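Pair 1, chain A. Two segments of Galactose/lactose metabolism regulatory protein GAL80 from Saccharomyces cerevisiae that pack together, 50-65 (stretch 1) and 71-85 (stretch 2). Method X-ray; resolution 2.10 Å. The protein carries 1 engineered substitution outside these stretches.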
# COMPACT_ATOMS: atom_id res chain seq x y z
N PHE A 50 -18.65 -38.93 -6.89
CA PHE A 50 -19.35 -38.13 -7.89
C PHE A 50 -19.53 -38.85 -9.21
O PHE A 50 -18.63 -39.57 -9.67
CB PHE A 50 -18.60 -36.82 -8.14
CG PHE A 50 -18.55 -35.90 -6.95
CD1 PHE A 50 -17.42 -35.84 -6.15
CD2 PHE A 50 -19.63 -35.08 -6.65
CE1 PHE A 50 -17.36 -34.99 -5.06
CE2 PHE A 50 -19.58 -34.22 -5.56
CZ PHE A 50 -18.44 -34.18 -4.77
N GLN A 51 -20.68 -38.65 -9.83
CA GLN A 51 -20.94 -39.16 -11.17
C GLN A 51 -21.73 -38.15 -12.00
O GLN A 51 -22.74 -37.61 -11.54
CB GLN A 51 -21.69 -40.49 -11.11
CG GLN A 51 -20.78 -41.71 -11.01
CD GLN A 51 -19.80 -41.79 -12.16
OE1 GLN A 51 -18.71 -41.23 -12.10
NE2 GLN A 51 -20.19 -42.50 -13.21
N ILE A 52 -21.27 -37.90 -13.22
CA ILE A 52 -21.95 -36.99 -14.13
C ILE A 52 -23.10 -37.70 -14.85
O ILE A 52 -22.88 -38.46 -15.79
CB ILE A 52 -20.97 -36.39 -15.16
CG1 ILE A 52 -19.99 -35.44 -14.46
CG2 ILE A 52 -21.72 -35.66 -16.25
CD1 ILE A 52 -18.94 -34.85 -15.38
N THR A 53 -24.32 -37.44 -14.40
CA THR A 53 -25.49 -38.11 -14.95
C THR A 53 -26.26 -37.23 -15.93
O THR A 53 -27.15 -37.71 -16.63
CB THR A 53 -26.45 -38.55 -13.83
OG1 THR A 53 -27.02 -37.39 -13.19
CG2 THR A 53 -25.71 -39.39 -12.79
N ALA A 54 -25.93 -35.95 -15.97
CA ALA A 54 -26.62 -35.02 -16.85
C ALA A 54 -25.66 -33.97 -17.39
O ALA A 54 -24.63 -33.69 -16.78
CB ALA A 54 -27.77 -34.37 -16.13
N LEU A 55 -26.01 -33.38 -18.53
CA LEU A 55 -25.15 -32.40 -19.18
C LEU A 55 -26.02 -31.53 -20.07
O LEU A 55 -26.92 -32.05 -20.74
CB LEU A 55 -24.11 -33.13 -20.03
CG LEU A 55 -22.67 -32.63 -20.02
CD1 LEU A 55 -22.05 -32.88 -18.66
CD2 LEU A 55 -21.85 -33.32 -21.10
N TYR A 56 -25.77 -30.23 -20.09
CA TYR A 56 -26.55 -29.36 -20.97
C TYR A 56 -25.76 -28.20 -21.56
O TYR A 56 -24.90 -27.62 -20.91
CB TYR A 56 -27.78 -28.80 -20.26
CG TYR A 56 -28.41 -27.64 -21.00
CD1 TYR A 56 -29.28 -27.86 -22.07
CD2 TYR A 56 -28.12 -26.33 -20.66
CE1 TYR A 56 -29.85 -26.80 -22.76
CE2 TYR A 56 -28.68 -25.26 -21.35
CZ TYR A 56 -29.55 -25.51 -22.39
OH TYR A 56 -30.12 -24.46 -23.08
N SER A 57 -26.09 -27.86 -22.80
CA SER A 57 -25.60 -26.65 -23.44
C SER A 57 -26.52 -26.32 -24.61
O SER A 57 -27.27 -27.18 -25.07
CB SER A 57 -24.15 -26.82 -23.91
OG SER A 57 -24.05 -27.79 -24.93
N PRO A 58 -26.48 -25.07 -25.08
CA PRO A 58 -27.32 -24.67 -26.21
C PRO A 58 -27.14 -25.64 -27.37
O PRO A 58 -28.11 -26.29 -27.78
CB PRO A 58 -26.77 -23.29 -26.58
CG PRO A 58 -26.20 -22.77 -25.31
CD PRO A 58 -25.64 -23.96 -24.59
N LYS A 59 -25.92 -25.76 -27.88
CA LYS A 59 -25.61 -26.72 -28.94
C LYS A 59 -25.59 -28.14 -28.37
O LYS A 59 -24.55 -28.62 -27.92
CB LYS A 59 -24.28 -26.39 -29.62
CG LYS A 59 -24.37 -25.28 -30.67
CD LYS A 59 -25.13 -25.75 -31.91
CE LYS A 59 -25.22 -24.65 -32.96
NZ LYS A 59 -23.88 -24.22 -33.45
N ILE A 60 -26.74 -28.79 -28.40
CA ILE A 60 -26.90 -30.14 -27.85
C ILE A 60 -25.82 -31.09 -28.37
O ILE A 60 -25.53 -32.11 -27.74
CB ILE A 60 -28.30 -30.69 -28.16
CG1 ILE A 60 -29.36 -29.65 -27.80
CG2 ILE A 60 -28.54 -32.00 -27.42
CD1 ILE A 60 -30.77 -30.03 -28.23
N GLU A 61 -25.23 -30.76 -29.51
CA GLU A 61 -24.17 -31.58 -30.10
C GLU A 61 -22.99 -31.75 -29.16
O GLU A 61 -22.69 -32.86 -28.73
CB GLU A 61 -23.70 -30.97 -31.43
CG GLU A 61 -24.79 -30.81 -32.48
CD GLU A 61 -25.55 -29.50 -32.35
OE1 GLU A 61 -25.43 -28.84 -31.30
OE2 GLU A 61 -26.27 -29.13 -33.30
N THR A 62 -22.32 -30.65 -28.83
CA THR A 62 -21.14 -30.70 -27.97
C THR A 62 -21.38 -31.43 -26.64
O THR A 62 -20.46 -32.04 -26.09
CB THR A 62 -20.57 -29.30 -27.68
OG1 THR A 62 -21.62 -28.34 -27.76
CG2 THR A 62 -19.49 -28.95 -28.70
N SER A 63 -22.60 -31.37 -26.14
CA SER A 63 -22.97 -32.17 -24.97
C SER A 63 -22.80 -33.64 -25.31
O SER A 63 -22.03 -34.36 -24.67
CB SER A 63 -24.42 -31.90 -24.58
OG SER A 63 -24.70 -30.51 -24.54
N ILE A 64 -23.52 -34.09 -26.33
CA ILE A 64 -23.42 -35.46 -26.83
C ILE A 64 -21.98 -35.81 -27.18
O ILE A 64 -21.47 -36.87 -26.81
CB ILE A 64 -24.31 -35.66 -28.06
CG1 ILE A 64 -25.77 -35.75 -27.64
CG2 ILE A 64 -23.90 -36.91 -28.81
CD1 ILE A 64 -26.74 -35.42 -28.73
N ALA A 65 -21.31 -34.91 -27.90
CA ALA A 65 -19.91 -35.09 -28.24
C ALA A 65 -19.08 -35.36 -26.98
O ALA A 65 -18.33 -36.33 -26.92
CB ALA A 65 -19.38 -33.86 -28.96
N LYS A 71 -16.44 -40.65 -22.40
CA LYS A 71 -16.94 -41.95 -21.94
C LYS A 71 -17.81 -41.82 -20.69
O LYS A 71 -17.66 -42.60 -19.74
CB LYS A 71 -15.78 -42.90 -21.67
CG LYS A 71 -14.90 -43.20 -22.87
CD LYS A 71 -15.57 -44.20 -23.79
CE LYS A 71 -14.63 -44.61 -24.91
NZ LYS A 71 -14.20 -43.43 -25.71
N LEU A 72 -18.71 -40.84 -20.68
CA LEU A 72 -19.59 -40.63 -19.54
C LEU A 72 -20.86 -41.47 -19.69
O LEU A 72 -21.91 -40.96 -20.06
CB LEU A 72 -19.95 -39.15 -19.42
CG LEU A 72 -18.80 -38.17 -19.70
CD1 LEU A 72 -19.29 -36.72 -19.73
CD2 LEU A 72 -17.68 -38.35 -18.69
N SER A 73 -20.74 -42.76 -19.39
CA SER A 73 -21.81 -43.72 -19.69
C SER A 73 -23.05 -43.58 -18.81
O SER A 73 -23.99 -44.36 -18.92
CB SER A 73 -21.27 -45.16 -19.61
OG SER A 73 -20.79 -45.45 -18.32
N ASN A 74 -23.05 -42.58 -17.93
CA ASN A 74 -24.22 -42.30 -17.11
C ASN A 74 -24.86 -40.96 -17.46
O ASN A 74 -25.96 -40.65 -17.01
CB ASN A 74 -23.88 -42.33 -15.63
CG ASN A 74 -23.70 -43.74 -15.11
OD1 ASN A 74 -24.21 -44.08 -14.04
ND2 ASN A 74 -22.99 -44.57 -15.87
N ALA A 75 -24.15 -40.17 -18.26
CA ALA A 75 -24.61 -38.84 -18.62
C ALA A 75 -25.49 -38.85 -19.87
O ALA A 75 -25.14 -39.44 -20.89
CB ALA A 75 -23.42 -37.90 -18.82
N THR A 76 -26.64 -38.19 -19.77
CA THR A 76 -27.51 -38.00 -20.91
C THR A 76 -27.55 -36.51 -21.25
O THR A 76 -27.61 -35.67 -20.36
CB THR A 76 -28.93 -38.52 -20.63
OG1 THR A 76 -29.46 -37.89 -19.45
CG2 THR A 76 -28.91 -40.03 -20.41
N ALA A 77 -27.52 -36.20 -22.54
CA ALA A 77 -27.49 -34.81 -23.00
C ALA A 77 -28.89 -34.23 -23.17
O ALA A 77 -29.60 -34.55 -24.14
CB ALA A 77 -26.71 -34.70 -24.31
N PHE A 78 -29.29 -33.37 -22.24
CA PHE A 78 -30.63 -32.77 -22.28
C PHE A 78 -30.74 -31.69 -23.34
O PHE A 78 -29.78 -30.95 -23.59
CB PHE A 78 -31.02 -32.24 -20.90
CG PHE A 78 -31.28 -33.32 -19.89
CD1 PHE A 78 -30.24 -34.11 -19.41
CD2 PHE A 78 -32.56 -33.56 -19.42
CE1 PHE A 78 -30.48 -35.11 -18.49
CE2 PHE A 78 -32.81 -34.56 -18.49
CZ PHE A 78 -31.76 -35.33 -18.03
N PRO A 79 -31.92 -31.58 -23.97
CA PRO A 79 -32.19 -30.69 -25.10
C PRO A 79 -32.43 -29.26 -24.65
O PRO A 79 -31.95 -28.32 -25.29
CB PRO A 79 -33.49 -31.26 -25.70
CG PRO A 79 -33.80 -32.52 -24.91
CD PRO A 79 -33.11 -32.37 -23.60
N THR A 80 -33.19 -29.11 -23.57
CA THR A 80 -33.56 -27.79 -23.08
C THR A 80 -33.07 -27.60 -21.65
O THR A 80 -32.78 -28.57 -20.95
CB THR A 80 -35.09 -27.61 -23.08
OG1 THR A 80 -35.68 -28.54 -22.16
CG2 THR A 80 -35.65 -27.87 -24.47
N LEU A 81 -32.97 -26.35 -21.23
CA LEU A 81 -32.61 -26.06 -19.85
C LEU A 81 -33.71 -26.61 -18.95
O LEU A 81 -33.45 -27.10 -17.85
CB LEU A 81 -32.46 -24.55 -19.64
CG LEU A 81 -31.94 -24.09 -18.27
CD1 LEU A 81 -30.57 -24.69 -17.98
CD2 LEU A 81 -31.90 -22.57 -18.17
N GLU A 82 -34.95 -26.54 -19.44
CA GLU A 82 -36.10 -27.01 -18.68
C GLU A 82 -36.02 -28.50 -18.38
O GLU A 82 -36.17 -28.92 -17.23
CB GLU A 82 -37.39 -26.72 -19.44
CG GLU A 82 -38.61 -27.38 -18.85
CD GLU A 82 -39.90 -26.86 -19.44
OE1 GLU A 82 -39.86 -25.79 -20.09
OE2 GLU A 82 -40.94 -27.52 -19.26
N SER A 83 -35.80 -29.31 -19.41
CA SER A 83 -35.62 -30.74 -19.23
C SER A 83 -34.46 -31.01 -18.27
O SER A 83 -34.60 -31.75 -17.30
CB SER A 83 -35.37 -31.42 -20.57
OG SER A 83 -34.32 -30.79 -21.28
N PHE A 84 -33.31 -30.39 -18.55
CA PHE A 84 -32.14 -30.52 -17.69
C PHE A 84 -32.48 -30.27 -16.22
O PHE A 84 -32.23 -31.12 -15.36
CB PHE A 84 -31.03 -29.56 -18.16
CG PHE A 84 -29.77 -29.62 -17.33
CD1 PHE A 84 -28.80 -30.60 -17.58
CD2 PHE A 84 -29.53 -28.70 -16.33
CE1 PHE A 84 -27.64 -30.65 -16.83
CE2 PHE A 84 -28.36 -28.74 -15.57
CZ PHE A 84 -27.41 -29.72 -15.82
N ALA A 85 -33.06 -29.11 -15.94
CA ALA A 85 -33.32 -28.68 -14.56
C ALA A 85 -34.41 -29.50 -13.88
O ALA A 85 -34.40 -29.65 -12.65
CB ALA A 85 -33.67 -27.20 -14.52

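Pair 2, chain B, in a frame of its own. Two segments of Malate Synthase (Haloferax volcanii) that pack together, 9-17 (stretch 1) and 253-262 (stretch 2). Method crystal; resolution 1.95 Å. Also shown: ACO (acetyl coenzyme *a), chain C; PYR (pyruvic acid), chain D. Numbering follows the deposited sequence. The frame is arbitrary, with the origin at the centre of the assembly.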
# COMPACT_ATOMS: atom_id res chain seq x y z
N GLU B 9 -15.91 -20.87 -4.11
CA GLU B 9 -14.57 -20.56 -3.71
C GLU B 9 -13.90 -19.46 -4.54
O GLU B 9 -13.10 -18.69 -4.00
CB GLU B 9 -13.81 -21.88 -3.76
CG GLU B 9 -12.50 -21.81 -3.06
CD GLU B 9 -11.89 -23.20 -3.06
OE1 GLU B 9 -12.69 -24.16 -3.02
OE2 GLU B 9 -10.65 -23.33 -3.13
N PHE B 10 -14.23 -19.36 -5.82
CA PHE B 10 -13.70 -18.34 -6.74
C PHE B 10 -14.86 -17.71 -7.47
O PHE B 10 -15.81 -18.45 -7.83
CB PHE B 10 -12.80 -18.97 -7.81
CG PHE B 10 -11.52 -19.55 -7.27
CD1 PHE B 10 -10.34 -18.82 -7.33
CD2 PHE B 10 -11.47 -20.84 -6.78
CE1 PHE B 10 -9.12 -19.37 -6.89
CE2 PHE B 10 -10.28 -21.38 -6.26
CZ PHE B 10 -9.10 -20.63 -6.31
N VAL B 11 -14.78 -16.41 -7.77
CA VAL B 11 -15.79 -15.63 -8.48
C VAL B 11 -15.03 -14.84 -9.53
O VAL B 11 -14.18 -14.01 -9.22
CB VAL B 11 -16.67 -14.70 -7.61
CG1 VAL B 11 -17.47 -13.72 -8.44
CG2 VAL B 11 -17.62 -15.48 -6.73
N ARG B 12 -15.27 -15.13 -10.83
CA ARG B 12 -14.60 -14.43 -11.92
C ARG B 12 -15.33 -13.17 -12.29
O ARG B 12 -14.67 -12.21 -12.70
CB ARG B 12 -14.57 -15.32 -13.20
CG ARG B 12 -13.70 -16.57 -13.03
CD ARG B 12 -13.91 -17.53 -14.24
NE ARG B 12 -15.26 -18.08 -14.12
CZ ARG B 12 -15.81 -18.86 -15.05
NH1 ARG B 12 -15.13 -19.15 -16.16
NH2 ARG B 12 -17.00 -19.41 -14.82
N THR B 13 -16.67 -13.15 -12.21
CA THR B 13 -17.41 -12.10 -12.90
C THR B 13 -18.52 -11.78 -11.94
O THR B 13 -19.09 -12.71 -11.38
CB THR B 13 -18.06 -12.69 -14.23
OG1 THR B 13 -18.29 -14.08 -14.00
CG2 THR B 13 -17.03 -12.73 -15.31
N PHE B 14 -18.80 -10.50 -11.78
CA PHE B 14 -19.79 -9.93 -10.88
C PHE B 14 -20.47 -8.98 -11.82
O PHE B 14 -19.94 -7.89 -12.12
CB PHE B 14 -18.99 -9.18 -9.75
CG PHE B 14 -19.83 -8.46 -8.73
CD1 PHE B 14 -20.20 -9.06 -7.53
CD2 PHE B 14 -20.08 -7.11 -8.89
CE1 PHE B 14 -20.96 -8.38 -6.58
CE2 PHE B 14 -20.78 -6.41 -7.94
CZ PHE B 14 -21.22 -7.01 -6.77
N PHE B 15 -21.66 -9.33 -12.32
CA PHE B 15 -22.27 -8.50 -13.39
C PHE B 15 -23.48 -7.73 -12.93
O PHE B 15 -24.40 -8.38 -12.47
CB PHE B 15 -22.85 -9.53 -14.41
CG PHE B 15 -23.55 -8.96 -15.63
CD1 PHE B 15 -23.11 -7.80 -16.25
CD2 PHE B 15 -24.56 -9.71 -16.26
CE1 PHE B 15 -23.78 -7.26 -17.40
CE2 PHE B 15 -25.22 -9.23 -17.43
CZ PHE B 15 -24.80 -8.02 -18.01
N THR B 16 -23.53 -6.40 -13.00
CA THR B 16 -24.74 -5.73 -12.55
C THR B 16 -25.70 -5.42 -13.73
O THR B 16 -25.23 -4.99 -14.80
CB THR B 16 -24.40 -4.38 -11.96
OG1 THR B 16 -23.36 -3.85 -12.79
CG2 THR B 16 -23.80 -4.58 -10.46
N SER B 17 -27.01 -5.46 -13.47
CA SER B 17 -28.05 -5.07 -14.45
C SER B 17 -29.04 -4.08 -13.86
O SER B 17 -29.55 -4.27 -12.76
CB SER B 17 -28.82 -6.32 -14.88
OG SER B 17 -27.92 -7.21 -15.54
N MET B 253 -6.55 -10.75 -6.67
CA MET B 253 -7.95 -10.35 -6.86
C MET B 253 -8.45 -10.95 -8.18
O MET B 253 -8.16 -10.45 -9.26
CB MET B 253 -8.04 -8.82 -6.88
CG MET B 253 -9.42 -8.22 -7.08
SD MET B 253 -9.29 -6.39 -6.87
CE MET B 253 -9.68 -6.49 -5.13
N LEU B 254 -9.11 -12.09 -8.10
CA LEU B 254 -9.27 -12.92 -9.33
C LEU B 254 -10.62 -12.66 -9.96
O LEU B 254 -10.91 -13.23 -11.01
CB LEU B 254 -9.12 -14.40 -8.98
CG LEU B 254 -7.82 -14.83 -8.29
CD1 LEU B 254 -7.72 -16.35 -8.00
CD2 LEU B 254 -6.52 -14.34 -8.97
N GLY B 255 -11.49 -11.88 -9.32
CA GLY B 255 -12.78 -11.54 -9.90
C GLY B 255 -12.87 -10.09 -10.29
O GLY B 255 -12.12 -9.26 -9.75
N ILE B 256 -13.78 -9.74 -11.19
CA ILE B 256 -13.87 -8.34 -11.60
C ILE B 256 -15.31 -8.01 -11.88
O ILE B 256 -16.06 -8.90 -12.23
CB ILE B 256 -12.92 -7.93 -12.79
CG1 ILE B 256 -12.92 -6.41 -13.02
CG2 ILE B 256 -13.33 -8.75 -14.09
CD1 ILE B 256 -11.75 -5.87 -13.86
N TRP B 257 -15.70 -6.75 -11.71
CA TRP B 257 -17.07 -6.33 -12.03
C TRP B 257 -17.19 -6.34 -13.58
O TRP B 257 -16.21 -6.05 -14.27
CB TRP B 257 -17.22 -4.90 -11.57
CG TRP B 257 -18.58 -4.35 -11.31
CD1 TRP B 257 -19.62 -4.16 -12.22
CD2 TRP B 257 -19.02 -3.81 -10.06
NE1 TRP B 257 -20.70 -3.62 -11.56
CE2 TRP B 257 -20.36 -3.38 -10.24
CE3 TRP B 257 -18.44 -3.71 -8.77
CZ2 TRP B 257 -21.10 -2.82 -9.20
CZ3 TRP B 257 -19.18 -3.20 -7.73
CH2 TRP B 257 -20.51 -2.73 -7.94
N SER B 258 -18.36 -6.71 -14.09
CA SER B 258 -18.66 -6.66 -15.54
C SER B 258 -19.83 -5.74 -15.78
O SER B 258 -20.77 -5.79 -15.00
CB SER B 258 -19.01 -8.07 -16.01
OG SER B 258 -17.76 -8.68 -16.15
N LEU B 259 -19.76 -4.84 -16.76
CA LEU B 259 -20.84 -3.86 -16.92
C LEU B 259 -21.72 -4.28 -18.12
O LEU B 259 -22.83 -3.76 -18.32
CB LEU B 259 -20.30 -2.44 -17.13
CG LEU B 259 -19.54 -1.93 -15.88
CD1 LEU B 259 -18.91 -0.62 -16.19
CD2 LEU B 259 -20.62 -1.82 -14.80
N THR B 260 -21.17 -5.14 -18.97
CA THR B 260 -21.87 -5.49 -20.22
C THR B 260 -21.78 -6.98 -20.49
O THR B 260 -20.87 -7.66 -20.01
CB THR B 260 -21.27 -4.75 -21.46
OG1 THR B 260 -19.95 -5.24 -21.73
CG2 THR B 260 -21.21 -3.24 -21.29
N PRO B 261 -22.64 -7.49 -21.41
CA PRO B 261 -22.49 -8.94 -21.63
C PRO B 261 -21.13 -9.26 -22.25
O PRO B 261 -20.57 -10.33 -22.01
CB PRO B 261 -23.67 -9.28 -22.58
CG PRO B 261 -24.74 -8.28 -22.10
CD PRO B 261 -23.95 -6.97 -21.90
N GLY B 262 -20.58 -8.33 -23.01
CA GLY B 262 -19.23 -8.55 -23.59
C GLY B 262 -18.12 -8.60 -22.53
O GLY B 262 -17.23 -9.48 -22.57
N1A ACO C . -27.56 -6.03 -18.08
C2A ACO C . -28.41 -6.61 -18.95
N3A ACO C . -28.33 -6.36 -20.27
C4A ACO C . -27.41 -5.51 -20.80
C5A ACO C . -26.46 -4.87 -19.87
C6A ACO C . -26.60 -5.15 -18.43
N6A ACO C . -25.74 -4.49 -17.60
N7A ACO C . -25.66 -4.08 -20.59
C8A ACO C . -26.06 -4.19 -21.88
N9A ACO C . -27.06 -5.07 -22.01
C1B ACO C . -27.70 -5.41 -23.33
C2B ACO C . -27.79 -4.14 -24.15
O2B ACO C . -28.99 -3.45 -23.80
C3B ACO C . -27.75 -4.65 -25.58
O3B ACO C . -29.09 -5.13 -25.77
P3B ACO C . -29.85 -5.32 -27.21
O7A ACO C . -29.73 -6.82 -27.35
O8A ACO C . -29.00 -4.44 -28.11
O9A ACO C . -31.26 -4.78 -27.04
C4B ACO C . -26.79 -5.82 -25.47
O4B ACO C . -26.90 -6.31 -24.13
C5B ACO C . -25.34 -5.38 -25.68
O5B ACO C . -25.20 -4.11 -25.05
P1A ACO C . -23.92 -3.17 -25.29
O1A ACO C . -23.80 -2.61 -26.68
O2A ACO C . -22.76 -4.03 -24.88
O3A ACO C . -23.96 -1.91 -24.31
P2A ACO C . -24.96 -0.68 -24.54
O4A ACO C . -26.20 -1.44 -24.88
O5A ACO C . -24.18 0.39 -25.28
O6A ACO C . -25.18 0.02 -23.09
CBP ACO C . -24.64 0.61 -20.76
CCP ACO C . -24.13 0.43 -22.20
CDP ACO C . -25.74 1.68 -20.71
CEP ACO C . -23.47 1.13 -19.94
CAP ACO C . -25.24 -0.67 -20.18
OAP ACO C . -24.29 -1.68 -20.48
C9P ACO C . -25.44 -0.64 -18.67
O9P ACO C . -26.34 0.05 -18.19
N8P ACO C . -24.58 -1.37 -17.94
C7P ACO C . -24.72 -1.39 -16.49
C6P ACO C . -24.27 -0.09 -15.81
C5P ACO C . -24.24 -0.42 -14.33
O5P ACO C . -24.52 -1.55 -13.94
N4P ACO C . -23.83 0.57 -13.53
C3P ACO C . -23.68 0.46 -12.09
C2P ACO C . -22.52 -0.46 -11.71
S1P ACO C . -21.19 0.70 -11.66
C ACO C . -21.24 1.56 -10.21
O ACO C . -22.21 1.60 -9.48
CH3 ACO C . -20.01 2.35 -9.86
C PYR D . -18.60 2.31 -7.57
O PYR D . -18.91 3.25 -6.78
OXT PYR D . -17.45 2.22 -8.14
CA PYR D . -19.52 1.27 -7.71
O3 PYR D . -20.64 1.29 -7.03
CB PYR D . -19.20 0.09 -8.55

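Both pairs are built on two short parallel strands, and 14 central residues superpose on N, CA and C with an RMSD of 0.9 Å. The strand axes diverge by 34° in pair 1 and 17° in pair 2. The register is the same: A54(A)–T76(A) and L55(A)–A77(A) match T13(B)–I256(B) and F14(B)–W257(B).

The hydrogen bonds follow this register. In pair 1, T76(A) N donates to T53(A) O (3.2 Å) and F78(A) N to L55(A) O (3.1 Å), while L55(A) N reaches T76(A) O only weakly (3.3 Å, 131° at the hydrogen). The matched bonds in pair 2 run from I256(B) N to R12(B) O (3.0 Å), from S258(B) N to F14(B) O (2.8 Å) and from F14(B) N to I256(B) O (3.2 Å). Pair 2 adds a weak fourth bond, T16(B) N to S258(B) O at 3.5 Å; the matched S57(A) makes no contact across pair 1.

At the entry to the second strand, A75(A) superposes on G255(B). The methyl fits in pair 1, where A75(A) CB lies 3.1 Å from I52(A) O and 3.8 Å from I52(A) CG2. In pair 2 the backbone itself closes in, with G255(B) CA 2.9 Å from V11(B) O; an ideal CB would lie 2.2 Å from that same oxygen, a clash.

The face carrying L55(A) and A77(A) pairs a leucine with a small residue. A77(A) CB packs against the helix that follows the first strand, meeting S63(A) CB and I64(A) CG1, both at 3.6 Å. The matched F14(B) and W257(B) instead fill their face with rings: the edge of F14(B) points toward the face of W257(B), with centroids 4.7 Å apart and planes at 65°. PYR CB lies over the opposite indole face, and W257(B) NE1 donates to T16(B) OG1 (2.9 Å), whose hydroxyl in turn donates to ACO O5P (2.8 Å).

On the other face, Y56(A) and F15(B) coincide within 0.4 Å at CA, and both have chi1 in t. Each ring extends past the second strand: Y56(A) CE1 lies 3.5 Å from L81(A) N, and F15(B) CZ lies 4.1 Å from P261(B) CG. Beside them, F78(A) matches the much smaller S258(B). The phenyl of F78(A) puts CE1 3.7 Å from A54(A) CB, and F84(A) CE1 comes within 3.8 Å of the same methyl. In pair 2, T13(B) CG2 faces S258(B) OG at 4.2 Å.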